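Local coordinates for hypothetical protein (Bacteroides uniformis, PDB 4QE0), which is of unknown function, a member of the DUF5043 family built on an antiparallel beta-sheet, at residues R78-Q83 / P178-P182. Sequence-based numbering, arbitrary orientation.
Sequences RFMSQQ and PLPPP. With SO4 (sulfate ion), chain I.
A proline-rich C-terminal segment in polyproline II conformation, 178-182, runs over the first turns of helix 78-90, with Arg78 and Phe79 making the largest contributions from the helix. The segment is extended and in no regular helix or strand, and Arg78 donates to two of its carbonyls. Arg78 NH1 and NH2 both reach Leu179 O, NH1 at 2.7 Å with the oxygen in the guanidinium plane, while NH2 also makes a weak bond to Pro180 O. The arginine chain bends at chi2 and chi3 to bring the group there, and Gln82 OE1, one turn on, accepts from Arg78 NH1 at 2.9 Å and so helps fix the rotation of the guanidinium. A water bridges that same OE1 to Leu179 N. At another part of the guanidinium edge Arg78 holds a sulfate, probably from the crystallisation liquor, NE to its O4 at 3.0 Å and NH2 to its O3. Phe79 is turned toward the prolines by an anti chi1 (178°), and its ring also meets Phe41 of the second subunit. Pro178 CG lies 3.5 Å from Gln83 OE1; NE2 of the same amide is hydrogen-bonded to Gln149 OE1. Pro181 CD sits over one face of the Phe79 ring in a CH-pi contact, 3.8 Å from the centroid and 14° off the normal.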
ATOM      1  N   ARG A  78       1.025  -5.198  13.856  1.00 25.27           N
ATOM      2  CA  ARG A  78      -0.250  -5.222  13.183  1.00 26.33           C
ATOM      3  C   ARG A  78      -0.218  -4.369  11.919  1.00 25.20           C
ATOM      4  O   ARG A  78      -0.540  -4.831  10.824  1.00 22.57           O
ATOM      5  CB  ARG A  78      -1.354  -4.730  14.136  1.00 29.23           C
ATOM      6  CG  ARG A  78      -2.778  -4.936  13.612  1.00 31.69           C
ATOM      7  CD  ARG A  78      -3.305  -3.778  12.816  1.00 34.58           C
ATOM      8  NE  ARG A  78      -3.086  -2.455  13.398  1.00 32.91           N
ATOM      9  CZ  ARG A  78      -3.252  -1.331  12.708  1.00 30.40           C
ATOM     10  NH1 ARG A  78      -3.671  -1.389  11.455  1.00 27.30           N
ATOM     11  NH2 ARG A  78      -3.020  -0.137  13.262  1.00 33.35           N
ATOM     12  N   PHE A  79       0.203  -3.123  12.064  1.00 23.87           N
ATOM     13  CA  PHE A  79       0.234  -2.232  10.935  1.00 26.67           C
ATOM     14  C   PHE A  79       1.121  -2.732   9.801  1.00 22.12           C
ATOM     15  O   PHE A  79       0.718  -2.698   8.632  1.00 23.46           O
ATOM     16  CB  PHE A  79       0.663  -0.815  11.330  1.00 24.96           C
ATOM     17  CG  PHE A  79       0.738   0.115  10.138  1.00 24.14           C
ATOM     18  CD1 PHE A  79      -0.396   0.438   9.433  1.00 26.88           C
ATOM     19  CD2 PHE A  79       1.964   0.572   9.677  1.00 28.08           C
ATOM     20  CE1 PHE A  79      -0.339   1.251   8.311  1.00 28.64           C
ATOM     21  CE2 PHE A  79       2.037   1.376   8.542  1.00 27.38           C
ATOM     22  CZ  PHE A  79       0.889   1.715   7.864  1.00 25.75           C
HETATM   23  N   MSE A  80       2.339  -3.135  10.122  1.00 22.94           N
HETATM   24  CA  MSE A  80       3.265  -3.571   9.080  1.00 24.41           C
HETATM   25  C   MSE A  80       2.730  -4.794   8.380  1.00 24.35           C
HETATM   26  O   MSE A  80       2.894  -4.912   7.177  1.00 23.61           O
HETATM   27  CB  MSE A  80       4.674  -3.811   9.621  1.00 25.02           C
HETATM   28  CG  MSE A  80       5.358  -2.526  10.056  1.00 29.38           C
HETATM   29 SE   MSE A  80       6.338  -1.643   8.583  0.75 31.61          SE
HETATM   30  CE  MSE A  80       4.967  -0.608   7.597  1.00 33.22           C
ATOM     31  N   SER A  81       2.089  -5.713   9.106  1.00 22.55           N
ATOM     32  CA  SER A  81       1.503  -6.895   8.484  1.00 24.96           C
ATOM     33  C   SER A  81       0.383  -6.534   7.519  1.00 22.55           C
ATOM     34  O   SER A  81       0.309  -7.065   6.396  1.00 22.01           O
ATOM     35  CB  SER A  81       0.923  -7.858   9.534  1.00 25.45           C
ATOM     36  OG  SER A  81       1.947  -8.288  10.381  1.00 34.61           O
ATOM     37  N   GLN A  82      -0.483  -5.632   7.950  1.00 21.58           N
ATOM     38  CA  GLN A  82      -1.611  -5.244   7.126  1.00 22.16           C
ATOM     39  C   GLN A  82      -1.156  -4.386   5.980  1.00 22.21           C
ATOM     40  O   GLN A  82      -1.746  -4.423   4.892  1.00 22.29           O
ATOM     41  CB  GLN A  82      -2.668  -4.535   7.956  1.00 23.57           C
ATOM     42  CG  GLN A  82      -3.323  -5.472   8.960  1.00 24.31           C
ATOM     43  CD  GLN A  82      -4.426  -4.810   9.759  1.00 30.26           C
ATOM     44  OE1 GLN A  82      -4.507  -3.593   9.826  1.00 28.09           O
ATOM     45  NE2 GLN A  82      -5.254  -5.618  10.404  1.00 31.29           N
ATOM     46  N   GLN A  83      -0.092  -3.617   6.196  1.00 21.33           N
ATOM     47  CA  GLN A  83       0.425  -2.797   5.092  1.00 21.24           C
ATOM     48  C   GLN A  83       0.997  -3.665   3.969  1.00 22.58           C
ATOM     49  O   GLN A  83       0.832  -3.323   2.789  1.00 21.52           O
ATOM     50  CB  GLN A  83       1.438  -1.788   5.622  1.00 22.92           C
ATOM     51  CG  GLN A  83       1.943  -0.777   4.589  1.00 24.92           C
ATOM     52  CD  GLN A  83       0.920   0.239   4.121  1.00 29.52           C
ATOM     53  OE1 GLN A  83      -0.218   0.292   4.584  1.00 27.57           O
ATOM     54  NE2 GLN A  83       1.350   1.077   3.175  1.00 31.59           N
ATOM     55  N   PRO A 178      -5.066  -0.230   5.764  1.00 24.49           N
ATOM     56  CA  PRO A 178      -5.150  -0.463   7.192  1.00 26.67           C
ATOM     57  C   PRO A 178      -5.382   0.823   7.991  1.00 28.34           C
ATOM     58  O   PRO A 178      -4.959   1.910   7.591  1.00 26.72           O
ATOM     59  CB  PRO A 178      -3.790  -1.019   7.561  1.00 29.13           C
ATOM     60  CG  PRO A 178      -2.986  -1.065   6.317  1.00 28.85           C
ATOM     61  CD  PRO A 178      -3.700  -0.355   5.235  1.00 27.11           C
ATOM     62  N   LEU A 179      -5.998   0.663   9.149  1.00 30.57           N
ATOM     63  CA  LEU A 179      -6.019   1.722  10.144  1.00 34.37           C
ATOM     64  C   LEU A 179      -4.565   2.094  10.484  1.00 30.79           C
ATOM     65  O   LEU A 179      -3.704   1.224  10.681  1.00 30.07           O
ATOM     66  CB  LEU A 179      -6.753   1.219  11.397  1.00 43.02           C
ATOM     67  CG  LEU A 179      -7.442   2.233  12.300  1.00 56.15           C
ATOM     68  CD1 LEU A 179      -8.504   3.007  11.534  1.00 62.74           C
ATOM     69  CD2 LEU A 179      -8.057   1.498  13.483  1.00 63.75           C
ATOM     70  N   PRO A 180      -4.257   3.396  10.526  1.00 32.01           N
ATOM     71  CA  PRO A 180      -2.877   3.736  10.832  1.00 35.55           C
ATOM     72  C   PRO A 180      -2.509   3.353  12.270  1.00 33.55           C
ATOM     73  O   PRO A 180      -3.392   3.217  13.117  1.00 36.78           O
ATOM     74  CB  PRO A 180      -2.816   5.256  10.624  1.00 38.97           C
ATOM     75  CG  PRO A 180      -4.216   5.720  10.584  1.00 40.52           C
ATOM     76  CD  PRO A 180      -5.102   4.564  10.259  1.00 37.39           C
ATOM     77  N   PRO A 181      -1.221   3.168  12.542  1.00 31.71           N
ATOM     78  CA  PRO A 181      -0.802   2.940  13.913  1.00 37.17           C
ATOM     79  C   PRO A 181      -0.959   4.269  14.701  1.00 40.17           C
ATOM     80  O   PRO A 181      -0.988   5.324  14.091  1.00 34.85           O
ATOM     81  CB  PRO A 181       0.660   2.540  13.763  1.00 40.14           C
ATOM     82  CG  PRO A 181       1.111   3.139  12.476  1.00 42.29           C
ATOM     83  CD  PRO A 181      -0.082   3.442  11.643  1.00 36.83           C
ATOM     84  N   PRO A 182      -1.107   4.213  16.028  1.00 48.33           N
ATOM     85  CA  PRO A 182      -1.209   5.498  16.741  1.00 53.31           C
ATOM     86  C   PRO A 182       0.135   6.239  16.728  1.00 46.90           C
ATOM     87  O   PRO A 182       1.190   5.614  16.571  1.00 47.80           O
ATOM     88  CB  PRO A 182      -1.601   5.077  18.158  1.00 56.87           C
ATOM     89  CG  PRO A 182      -1.045   3.698  18.306  1.00 54.61           C
ATOM     90  CD  PRO A 182      -1.077   3.059  16.942  1.00 55.28           C
TER
HETATM   91  S   SO4 I 307      -2.198  -0.716  16.662  1.00 62.94           S
HETATM   92  O1  SO4 I 307      -1.540  -0.718  17.988  1.00 76.91           O
HETATM   93  O2  SO4 I 307      -3.436   0.104  16.704  1.00 72.68           O
HETATM   94  O3  SO4 I 307      -1.276  -0.133  15.660  1.00 55.38           O
HETATM   95  O4  SO4 I 307      -2.583  -2.096  16.329  1.00 52.07           O
HETATM   96  O   HOH W   1      -6.718  -2.019  10.019  1.00 32.30           O